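Local coordinates for mitochondrial RNA-binding protein 2 (Trypanosoma brucei, PDB 2GIA) that binds guide RNA in complex with its partner MRP1 and acts in RNA matchmaking for mitochondrial RNA editing, at residues V48-D53 / V170-M175; R63-H66 / V71-D74; T128-P131 / Y135-T138. All blocks are in the same frame, centred on the assembly; numbering follows the deposited sequence.

Contact 1: residues V48-D53 / V170-M175; sequences VVHWND and VAESLM
Glu172 directs its CG away from its own carbonyl carbon (chi1 -62°) and runs extended beyond it, which carries the carboxylate off helix 170-187 to the edge of the His50 imidazole. The histidine comes from the opposite direction with a similar first torsion, its CG beside the backbone N. What meets is carbon against oxygen: His50 CE1 lies 3.0 Å from Glu172 OE2 and 3.5 Å from Glu172 OE1. Both oxygens sit around the rim of the ring, OE1 in its plane and OE2 near it, while the carboxylate is turned 56° from the ring. The imidazole nitrogens are used for other bonds, NE2 for the carbonyl of Glu167 and ND1, only weakly, for that of its neighbour Val49 (ND1 to O, 2.8 Å). With NE2 donating to Glu167 O and ND1 weakly to Val49 O, the ring may be partly protonated, which the nearby carboxylate would favour. Val48 CG1 also packs against the carboxylate, 3.8 Å from Glu172 OE2. A water completes the join: it accepts from Val49 N at 3.1 Å and donates to Glu172 OE2 at 2.7 Å, tying the strand backbone to the carboxylate. Glu172 belongs to the first turn of its helix, where the backbone N-H groups would favour a negative charge; its own N is bonded to OD1 of Asp169. Strand 45-50, an outermost strand of its sheet within the chain, thus faces the start of helix 170-187, the short axes running roughly antiparallel, at 154°. Val48 packs against Val166 and Phe168 of strand 160-168 in the second sheet, and strand 60-67 pairs with strand 45-50, Leu62 with Val48 and His60 with His50, whereas Ala171, Leu174 and Met175 of the helix lean on the MRP1 subunit.

Contact 2: residues R63-H66 / V71-D74; sequences RVLH and VVLD
The His66 ring meets Val71 at its edge, CG2 of the valine lying close to the ring plane and 4.2 Å from His66 CD2; Phe179 and Ala183 of helix 170-187 and Tyr153 of an MRP1 chain also touch this histidine. At the other end the guanidinium of Arg63 has a water at its edge, in its plane. That water accepts from Arg63 NH1 at 3.0 Å and donates to Asp74 OD2 at 2.9 Å, bridging two opposite charges whose atoms NH1 and OD2 stay 5.1 Å apart. Each has another partner: Arg63 NE forms a salt bridge with Asp47, and Asp74 OD1 is bonded to Ser94 OG. The two segments are facing arms of the antiparallel beta hairpin 60-67/70-78, the middle of a four-stranded sheet. Arg63 with Asp74 and Leu65 with Val72 are hydrogen-bonded pairs, joined by four nearly straight N-H···O bonds, among them Asp74 N to Arg63 O at 2.8 Å. On their face Leu65 takes the crowded position between backbone N and carbonyl carbon (chi1 43°). From there its CG rests 3.8 Å from Val72 CB, and CD2 reaches across to Asp74 OD2 at 3.6 Å. Val64 and His66 point to the opposite face, where Val64 CG1 touches both Val71 CG1, at 4.1 Å, and Leu73 CD2; the Val64 and Leu73 side chains lie side by side, pointing the same way.

Contact 3: residues T128-P131 / Y135-T138; sequences TPNP and YTFT
The closed end of the antiparallel hairpin 123-129/137-145, in the chain's second sheet, brings Thr128 and Asn130 against Thr136 and Thr138. Thr128 and Thr138 are a hydrogen-bonded pair, with Thr138 N to Thr128 O at 2.8 Å and the return bond, Thr128 N to Thr138 O, longer at 3.2 Å. Beyond it, Asn130 N donates to Thr136 O at 2.8 Å; the N-H points straight at the oxygen, yet the donor sits 40° above the carbonyl plane. Pro129 and Phe137 pair between these bonds, and the phenyl ring meets the proline obliquely, its CD1 3.5 Å from Pro129 CA. Helix 101-109 covers this pair through Val108. Asn130 CB sits between two hydroxyls, 3.3 Å from Thr136 OG1 and 3.6 Å from Thr138 OG1; with CG anti to the backbone N (chi1 180°), the amide continues past the Thr138 hydroxyl. Its OD1 accepts from Ala132 N two residues on, an Asx turn, while Thr136 OG1 is bonded to Ala133 O. Thr138 OG1 bonds to Glu167 OE1, to which Asn130 ND2 makes a weak bond. A water lies 2.9 Å from Phe137 O.

Contact 2 is the buried one, the middle hairpin of the first sheet; contacts 1 and 3 are only partly buried and lie nearer the ends of their strands. Contacts 1 and 2 share that sheet, since strands 45-50 and 60-67 are neighbours in it, whereas contact 3 belongs to the other. Helix 170-187 links all three: it supplies one side of contact 1, packs on Val64, His66 and Val71 of contact 2, and touches contact 3 where Ser173 OG approaches Phe137 CD2 at 3.1 Å. The ladders of contacts 2 and 3 rest on backbone bonds, but contact 1 relies on a carboxylate, an imidazole edge and one bridging water.

Contact 1: residues V48-D53 / V170-M175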
ATOM      1  N   VAL D  48      12.198  -9.619  15.510  1.00 26.09           N
ATOM      2  CA  VAL D  48      12.743 -10.741  14.745  1.00 23.71           C
ATOM      3  C   VAL D  48      13.239 -11.613  15.913  1.00 33.99           C
ATOM      4  O   VAL D  48      14.236 -11.302  16.563  1.00 30.04           O
ATOM      5  CB  VAL D  48      13.910 -10.328  13.818  1.00 26.93           C
ATOM      6  CG1 VAL D  48      14.578 -11.609  13.185  1.00 25.67           C
ATOM      7  CG2 VAL D  48      13.373  -9.446  12.659  1.00 23.71           C
ATOM      8  N   VAL D  49      12.506 -12.693  16.182  1.00 35.50           N
ATOM      9  CA  VAL D  49      12.774 -13.544  17.330  1.00 41.60           C
ATOM     10  C   VAL D  49      13.508 -14.830  16.983  1.00 40.53           C
ATOM     11  O   VAL D  49      13.036 -15.629  16.177  1.00 46.11           O
ATOM     12  CB  VAL D  49      11.443 -13.865  18.038  1.00 42.74           C
ATOM     13  CG1 VAL D  49      11.703 -14.485  19.411  1.00 43.57           C
ATOM     14  CG2 VAL D  49      10.591 -12.596  18.165  1.00 38.56           C
ATOM     15  N   HIS D  50      14.667 -15.023  17.597  1.00 40.52           N
ATOM     16  CA  HIS D  50      15.474 -16.218  17.350  1.00 39.98           C
ATOM     17  C   HIS D  50      15.927 -16.862  18.677  1.00 42.87           C
ATOM     18  O   HIS D  50      17.126 -16.963  18.964  1.00 36.82           O
ATOM     19  CB  HIS D  50      16.694 -15.864  16.490  1.00 41.09           C
ATOM     20  CG  HIS D  50      16.347 -15.327  15.130  1.00 51.31           C
ATOM     21  ND1 HIS D  50      15.205 -15.701  14.444  1.00 54.95           N
ATOM     22  CD2 HIS D  50      17.033 -14.510  14.295  1.00 45.30           C
ATOM     23  CE1 HIS D  50      15.210 -15.146  13.245  1.00 48.99           C
ATOM     24  NE2 HIS D  50      16.310 -14.418  13.126  1.00 42.29           N
ATOM     25  N   TRP D  51      14.944 -17.248  19.484  1.00 43.06           N
ATOM     26  CA  TRP D  51      15.164 -17.881  20.782  1.00 47.90           C
ATOM     27  C   TRP D  51      15.792 -19.260  20.622  1.00 49.74           C
ATOM     28  O   TRP D  51      15.603 -19.942  19.616  1.00 42.87           O
ATOM     29  CB  TRP D  51      13.838 -18.079  21.503  1.00 46.30           C
ATOM     30  CG  TRP D  51      13.109 -16.850  21.902  1.00 43.04           C
ATOM     31  CD1 TRP D  51      11.758 -16.687  21.925  1.00 38.12           C
ATOM     32  CD2 TRP D  51      13.667 -15.657  22.445  1.00 38.74           C
ATOM     33  NE1 TRP D  51      11.435 -15.468  22.459  1.00 48.11           N
ATOM     34  CE2 TRP D  51      12.588 -14.810  22.787  1.00 46.81           C
ATOM     35  CE3 TRP D  51      14.972 -15.217  22.680  1.00 45.60           C
ATOM     36  CZ2 TRP D  51      12.773 -13.544  23.352  1.00 46.27           C
ATOM     37  CZ3 TRP D  51      15.158 -13.957  23.245  1.00 49.88           C
ATOM     38  CH2 TRP D  51      14.059 -13.137  23.574  1.00 44.41           C
ATOM     39  N   ASN D  52      16.517 -19.675  21.650  1.00 55.77           N
ATOM     40  CA  ASN D  52      17.144 -20.980  21.650  1.00 55.19           C
ATOM     41  C   ASN D  52      17.411 -21.380  23.089  1.00 54.89           C
ATOM     42  O   ASN D  52      18.451 -21.036  23.634  1.00 48.52           O
ATOM     43  CB  ASN D  52      18.458 -20.949  20.873  1.00 55.90           C
ATOM     44  CG  ASN D  52      19.132 -22.311  20.832  1.00 64.08           C
ATOM     45  OD1 ASN D  52      18.529 -23.299  20.421  1.00 61.97           O
ATOM     46  ND2 ASN D  52      20.386 -22.367  21.261  1.00 63.18           N
ATOM     47  N   ASP D  53      16.460 -22.076  23.709  1.00 58.07           N
ATOM     48  CA  ASP D  53      16.635 -22.521  25.094  1.00 68.51           C
ATOM     49  C   ASP D  53      17.720 -23.588  25.104  1.00 71.95           C
ATOM     50  O   ASP D  53      18.588 -23.595  25.981  1.00 73.83           O
ATOM     51  CB  ASP D  53      15.343 -23.126  25.664  1.00 69.96           C
ATOM     52  CG  ASP D  53      14.208 -22.124  25.754  1.00 73.65           C
ATOM     53  OD1 ASP D  53      14.446 -20.952  26.128  1.00 76.95           O
ATOM     54  OD2 ASP D  53      13.067 -22.524  25.460  1.00 76.39           O
ATOM     55  N   VAL D 170      12.266 -15.716   4.691  1.00 24.42           N
ATOM     56  CA  VAL D 170      11.312 -15.133   3.755  1.00 25.80           C
ATOM     57  C   VAL D 170      10.275 -14.242   4.417  1.00 21.46           C
ATOM     58  O   VAL D 170       9.970 -13.177   3.895  1.00 23.69           O
ATOM     59  CB  VAL D 170      10.573 -16.199   2.957  1.00 32.88           C
ATOM     60  CG1 VAL D 170       9.548 -15.553   2.037  1.00 26.59           C
ATOM     61  CG2 VAL D 170      11.558 -16.980   2.150  1.00 31.77           C
ATOM     62  N   ALA D 171       9.723 -14.692   5.531  1.00 21.97           N
ATOM     63  CA  ALA D 171       8.716 -13.907   6.255  1.00 23.43           C
ATOM     64  C   ALA D 171       9.317 -12.658   6.880  1.00 25.89           C
ATOM     65  O   ALA D 171       8.765 -11.577   6.767  1.00 19.66           O
ATOM     66  CB  ALA D 171       8.048 -14.760   7.347  1.00 20.11           C
ATOM     67  N   GLU D 172      10.435 -12.815   7.572  1.00 19.14           N
ATOM     68  CA  GLU D 172      11.086 -11.685   8.247  1.00 23.65           C
ATOM     69  C   GLU D 172      11.564 -10.603   7.290  1.00 18.96           C
ATOM     70  O   GLU D 172      11.531  -9.406   7.627  1.00 21.28           O
ATOM     71  CB  GLU D 172      12.261 -12.225   9.108  1.00 25.65           C
ATOM     72  CG  GLU D 172      11.730 -13.183  10.180  1.00 20.85           C
ATOM     73  CD  GLU D 172      12.813 -14.123  10.807  1.00 31.93           C
ATOM     74  OE1 GLU D 172      13.847 -14.392  10.159  1.00 24.86           O
ATOM     75  OE2 GLU D 172      12.596 -14.590  11.943  1.00 28.60           O
ATOM     76  N   SER D 173      12.002 -11.010   6.101  1.00 15.98           N
ATOM     77  CA  SER D 173      12.472 -10.080   5.100  1.00 20.51           C
ATOM     78  C   SER D 173      11.274  -9.298   4.553  1.00 22.54           C
ATOM     79  O   SER D 173      11.360  -8.093   4.322  1.00 18.27           O
ATOM     80  CB  SER D 173      13.135 -10.843   3.952  1.00 23.96           C
ATOM     81  OG  SER D 173      14.308 -11.480   4.421  1.00 24.91           O
ATOM     82  N   LEU D 174      10.168 -10.008   4.324  1.00 21.98           N
ATOM     83  CA  LEU D 174       8.940  -9.358   3.835  1.00 21.85           C
ATOM     84  C   LEU D 174       8.495  -8.364   4.904  1.00 17.08           C
ATOM     85  O   LEU D 174       8.106  -7.245   4.600  1.00 18.99           O
ATOM     86  CB  LEU D 174       7.858 -10.431   3.616  1.00 23.38           C
ATOM     87  CG  LEU D 174       6.521  -9.978   3.031  1.00 37.97           C
ATOM     88  CD1 LEU D 174       6.775  -9.093   1.814  1.00 31.27           C
ATOM     89  CD2 LEU D 174       5.700 -11.226   2.611  1.00 34.57           C
ATOM     90  N   MET D 175       8.552  -8.770   6.172  1.00 17.73           N
ATOM     91  CA  MET D 175       8.185  -7.862   7.246  1.00 20.56           C
ATOM     92  C   MET D 175       9.044  -6.614   7.230  1.00 23.62           C
ATOM     93  O   MET D 175       8.534  -5.520   7.394  1.00 19.78           O
ATOM     94  CB  MET D 175       8.319  -8.528   8.613  1.00 24.79           C
ATOM     95  CG  MET D 175       7.259  -9.580   8.875  1.00 34.01           C
ATOM     96  SD  MET D 175       7.578 -10.531  10.409  1.00 39.81           S
ATOM     97  CE  MET D 175       7.169  -9.235  11.466  1.00 20.82           C
TER
HETATM   98  O   HOH W   1      10.847 -13.767  13.795  1.00 35.80           O

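Contact 2: residues R63-H66 / V71-D74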
ATOM      1  N   ARG D  63      14.792  -6.103  17.642  1.00 26.98           N
ATOM      2  CA  ARG D  63      13.551  -5.371  17.548  1.00 23.07           C
ATOM      3  C   ARG D  63      13.902  -4.269  16.558  1.00 30.33           C
ATOM      4  O   ARG D  63      14.999  -3.669  16.634  1.00 27.70           O
ATOM      5  CB  ARG D  63      13.136  -4.805  18.897  1.00 29.09           C
ATOM      6  CG  ARG D  63      12.814  -5.897  19.958  1.00 28.43           C
ATOM      7  CD  ARG D  63      12.062  -5.300  21.159  1.00 34.53           C
ATOM      8  NE  ARG D  63      10.714  -4.890  20.760  1.00 27.25           N
ATOM      9  CZ  ARG D  63      10.230  -3.647  20.799  1.00 29.73           C
ATOM     10  NH1 ARG D  63      10.971  -2.632  21.231  1.00 29.23           N
ATOM     11  NH2 ARG D  63       8.983  -3.417  20.405  1.00 31.93           N
ATOM     12  N   VAL D  64      13.015  -4.052  15.589  1.00 25.49           N
ATOM     13  CA  VAL D  64      13.223  -3.024  14.561  1.00 23.18           C
ATOM     14  C   VAL D  64      12.186  -1.968  14.810  1.00 25.66           C
ATOM     15  O   VAL D  64      10.991  -2.252  14.794  1.00 22.00           O
ATOM     16  CB  VAL D  64      13.032  -3.571  13.115  1.00 26.41           C
ATOM     17  CG1 VAL D  64      13.233  -2.453  12.099  1.00 18.47           C
ATOM     18  CG2 VAL D  64      14.009  -4.712  12.856  1.00 27.08           C
ATOM     19  N   LEU D  65      12.618  -0.735  15.050  1.00 18.94           N
ATOM     20  CA  LEU D  65      11.616   0.288  15.327  1.00 18.06           C
ATOM     21  C   LEU D  65      11.816   1.567  14.605  1.00 20.44           C
ATOM     22  O   LEU D  65      12.854   1.792  13.986  1.00 26.31           O
ATOM     23  CB  LEU D  65      11.538   0.569  16.826  1.00 37.62           C
ATOM     24  CG  LEU D  65      12.815   0.701  17.654  1.00 42.03           C
ATOM     25  CD1 LEU D  65      12.738   1.932  18.511  1.00 54.17           C
ATOM     26  CD2 LEU D  65      12.974  -0.501  18.540  1.00 50.60           C
ATOM     27  N   HIS D  66      10.804   2.415  14.673  1.00 24.24           N
ATOM     28  CA  HIS D  66      10.883   3.690  14.007  1.00 23.20           C
ATOM     29  C   HIS D  66      10.693   4.782  15.044  1.00 28.86           C
ATOM     30  O   HIS D  66       9.656   4.863  15.703  1.00 26.39           O
ATOM     31  CB  HIS D  66       9.834   3.788  12.914  1.00 28.31           C
ATOM     32  CG  HIS D  66      10.014   4.987  12.044  1.00 28.72           C
ATOM     33  ND1 HIS D  66       9.183   6.080  12.109  1.00 32.07           N
ATOM     34  CD2 HIS D  66      10.957   5.279  11.114  1.00 31.01           C
ATOM     35  CE1 HIS D  66       9.604   7.000  11.257  1.00 33.02           C
ATOM     36  NE2 HIS D  66      10.679   6.537  10.639  1.00 28.56           N
ATOM     37  N   VAL D  71      15.364   4.663  11.774  1.00 21.27           N
ATOM     38  CA  VAL D  71      15.000   3.271  11.891  1.00 20.21           C
ATOM     39  C   VAL D  71      16.047   2.815  12.928  1.00 30.80           C
ATOM     40  O   VAL D  71      17.252   3.009  12.742  1.00 25.36           O
ATOM     41  CB  VAL D  71      15.196   2.462  10.596  1.00 29.54           C
ATOM     42  CG1 VAL D  71      15.127   0.924  10.899  1.00 23.68           C
ATOM     43  CG2 VAL D  71      14.054   2.806   9.614  1.00 27.24           C
ATOM     44  N   VAL D  72      15.582   2.238  14.021  1.00 25.11           N
ATOM     45  CA  VAL D  72      16.473   1.757  15.061  1.00 28.05           C
ATOM     46  C   VAL D  72      16.524   0.227  15.119  1.00 29.92           C
ATOM     47  O   VAL D  72      15.489  -0.458  15.114  1.00 26.47           O
ATOM     48  CB  VAL D  72      16.005   2.291  16.420  1.00 28.39           C
ATOM     49  CG1 VAL D  72      17.077   2.020  17.492  1.00 34.69           C
ATOM     50  CG2 VAL D  72      15.691   3.770  16.302  1.00 29.07           C
ATOM     51  N   LEU D  73      17.724  -0.324  15.181  1.00 25.77           N
ATOM     52  CA  LEU D  73      17.859  -1.761  15.286  1.00 22.68           C
ATOM     53  C   LEU D  73      18.338  -2.034  16.727  1.00 36.02           C
ATOM     54  O   LEU D  73      19.443  -1.636  17.096  1.00 30.98           O
ATOM     55  CB  LEU D  73      18.891  -2.276  14.277  1.00 24.86           C
ATOM     56  CG  LEU D  73      18.775  -1.728  12.844  1.00 29.59           C
ATOM     57  CD1 LEU D  73      19.822  -2.321  11.920  1.00 28.67           C
ATOM     58  CD2 LEU D  73      17.361  -2.073  12.328  1.00 30.25           C
ATOM     59  N   ASP D  74      17.490  -2.654  17.551  1.00 32.42           N
ATOM     60  CA  ASP D  74      17.863  -2.980  18.942  1.00 32.05           C
ATOM     61  C   ASP D  74      18.187  -4.466  19.046  1.00 31.28           C
ATOM     62  O   ASP D  74      17.287  -5.324  18.996  1.00 28.60           O
ATOM     63  CB  ASP D  74      16.735  -2.660  19.920  1.00 29.95           C
ATOM     64  CG  ASP D  74      16.649  -1.187  20.277  1.00 26.35           C
ATOM     65  OD1 ASP D  74      17.525  -0.407  19.899  1.00 32.72           O
ATOM     66  OD2 ASP D  74      15.676  -0.799  20.960  1.00 35.10           O
TER
HETATM   67  O   HOH W   2      13.835  -2.705  22.134  1.00 34.70           O

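Contact 3: residues T128-P131 / Y135-T138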
ATOM      1  N   THR D 128      22.798  -7.858   3.045  1.00 25.74           N
ATOM      2  CA  THR D 128      22.913  -8.454   1.741  1.00 27.92           C
ATOM      3  C   THR D 128      21.981  -9.635   1.609  1.00 23.61           C
ATOM      4  O   THR D 128      21.483 -10.164   2.616  1.00 30.74           O
ATOM      5  CB  THR D 128      24.361  -8.983   1.589  1.00 31.44           C
ATOM      6  OG1 THR D 128      24.594  -9.934   2.633  1.00 31.83           O
ATOM      7  CG2 THR D 128      25.378  -7.856   1.793  1.00 29.18           C
ATOM      8  N   PRO D 129      21.731 -10.079   0.368  1.00 28.37           N
ATOM      9  CA  PRO D 129      20.858 -11.237   0.157  1.00 29.58           C
ATOM     10  C   PRO D 129      21.633 -12.469   0.642  1.00 35.07           C
ATOM     11  O   PRO D 129      22.869 -12.496   0.610  1.00 33.02           O
ATOM     12  CB  PRO D 129      20.673 -11.309  -1.359  1.00 28.15           C
ATOM     13  CG  PRO D 129      21.150 -10.016  -1.878  1.00 31.43           C
ATOM     14  CD  PRO D 129      22.066  -9.395  -0.889  1.00 27.88           C
ATOM     15  N   ASN D 130      20.918 -13.478   1.102  1.00 34.60           N
ATOM     16  CA  ASN D 130      21.577 -14.698   1.544  1.00 31.53           C
ATOM     17  C   ASN D 130      21.444 -15.702   0.397  1.00 37.62           C
ATOM     18  O   ASN D 130      20.341 -16.065   0.004  1.00 37.06           O
ATOM     19  CB  ASN D 130      20.922 -15.257   2.808  1.00 31.22           C
ATOM     20  CG  ASN D 130      21.599 -16.531   3.281  1.00 42.25           C
ATOM     21  OD1 ASN D 130      22.272 -17.204   2.494  1.00 36.82           O
ATOM     22  ND2 ASN D 130      21.423 -16.871   4.560  1.00 34.12           N
ATOM     23  N   PRO D 131      22.577 -16.153  -0.160  1.00 40.15           N
ATOM     24  CA  PRO D 131      22.636 -17.116  -1.266  1.00 40.56           C
ATOM     25  C   PRO D 131      21.853 -18.406  -1.005  1.00 39.17           C
ATOM     26  O   PRO D 131      21.316 -19.001  -1.932  1.00 44.42           O
ATOM     27  CB  PRO D 131      24.134 -17.419  -1.397  1.00 45.66           C
ATOM     28  CG  PRO D 131      24.803 -16.207  -0.847  1.00 49.11           C
ATOM     29  CD  PRO D 131      23.928 -15.779   0.301  1.00 47.89           C
ATOM     30  N   TYR D 135      14.879 -14.633  -1.654  1.00 29.30           N
ATOM     31  CA  TYR D 135      14.119 -13.769  -0.781  1.00 30.59           C
ATOM     32  C   TYR D 135      14.525 -13.811   0.692  1.00 29.48           C
ATOM     33  O   TYR D 135      13.688 -13.539   1.551  1.00 25.61           O
ATOM     34  CB  TYR D 135      12.628 -14.111  -0.926  1.00 29.89           C
ATOM     35  CG  TYR D 135      12.137 -14.009  -2.370  1.00 35.11           C
ATOM     36  CD1 TYR D 135      12.203 -12.799  -3.057  1.00 42.17           C
ATOM     37  CD2 TYR D 135      11.674 -15.133  -3.063  1.00 42.37           C
ATOM     38  CE1 TYR D 135      11.833 -12.702  -4.384  1.00 49.41           C
ATOM     39  CE2 TYR D 135      11.297 -15.046  -4.416  1.00 43.99           C
ATOM     40  CZ  TYR D 135      11.381 -13.826  -5.062  1.00 46.68           C
ATOM     41  OH  TYR D 135      11.010 -13.702  -6.383  1.00 56.71           O
ATOM     42  N   THR D 136      15.779 -14.168   0.992  1.00 24.84           N
ATOM     43  CA  THR D 136      16.262 -14.184   2.389  1.00 25.82           C
ATOM     44  C   THR D 136      17.480 -13.268   2.412  1.00 23.53           C
ATOM     45  O   THR D 136      18.172 -13.098   1.404  1.00 26.05           O
ATOM     46  CB  THR D 136      16.658 -15.603   2.925  1.00 28.42           C
ATOM     47  OG1 THR D 136      17.784 -16.104   2.195  1.00 31.24           O
ATOM     48  CG2 THR D 136      15.465 -16.572   2.803  1.00 28.04           C
ATOM     49  N   PHE D 137      17.727 -12.676   3.572  1.00 25.42           N
ATOM     50  CA  PHE D 137      18.778 -11.693   3.690  1.00 22.95           C
ATOM     51  C   PHE D 137      19.529 -11.844   4.990  1.00 27.36           C
ATOM     52  O   PHE D 137      19.056 -12.515   5.907  1.00 23.70           O
ATOM     53  CB  PHE D 137      18.160 -10.297   3.615  1.00 21.15           C
ATOM     54  CG  PHE D 137      17.465 -10.029   2.312  1.00 21.96           C
ATOM     55  CD1 PHE D 137      18.134  -9.394   1.269  1.00 23.59           C
ATOM     56  CD2 PHE D 137      16.172 -10.494   2.092  1.00 24.32           C
ATOM     57  CE1 PHE D 137      17.518  -9.232   0.014  1.00 24.24           C
ATOM     58  CE2 PHE D 137      15.551 -10.334   0.844  1.00 24.30           C
ATOM     59  CZ  PHE D 137      16.224  -9.705  -0.192  1.00 27.40           C
ATOM     60  N   THR D 138      20.692 -11.190   5.051  1.00 28.47           N
ATOM     61  CA  THR D 138      21.537 -11.253   6.233  1.00 32.47           C
ATOM     62  C   THR D 138      22.060  -9.903   6.711  1.00 26.79           C
ATOM     63  O   THR D 138      22.616  -9.158   5.927  1.00 31.67           O
ATOM     64  CB  THR D 138      22.792 -12.145   5.969  1.00 26.31           C
ATOM     65  OG1 THR D 138      22.362 -13.472   5.644  1.00 31.37           O
ATOM     66  CG2 THR D 138      23.672 -12.185   7.236  1.00 25.81           C
TER
HETATM   67  O   HOH W   3      18.720 -15.347   6.099  1.00 30.01           O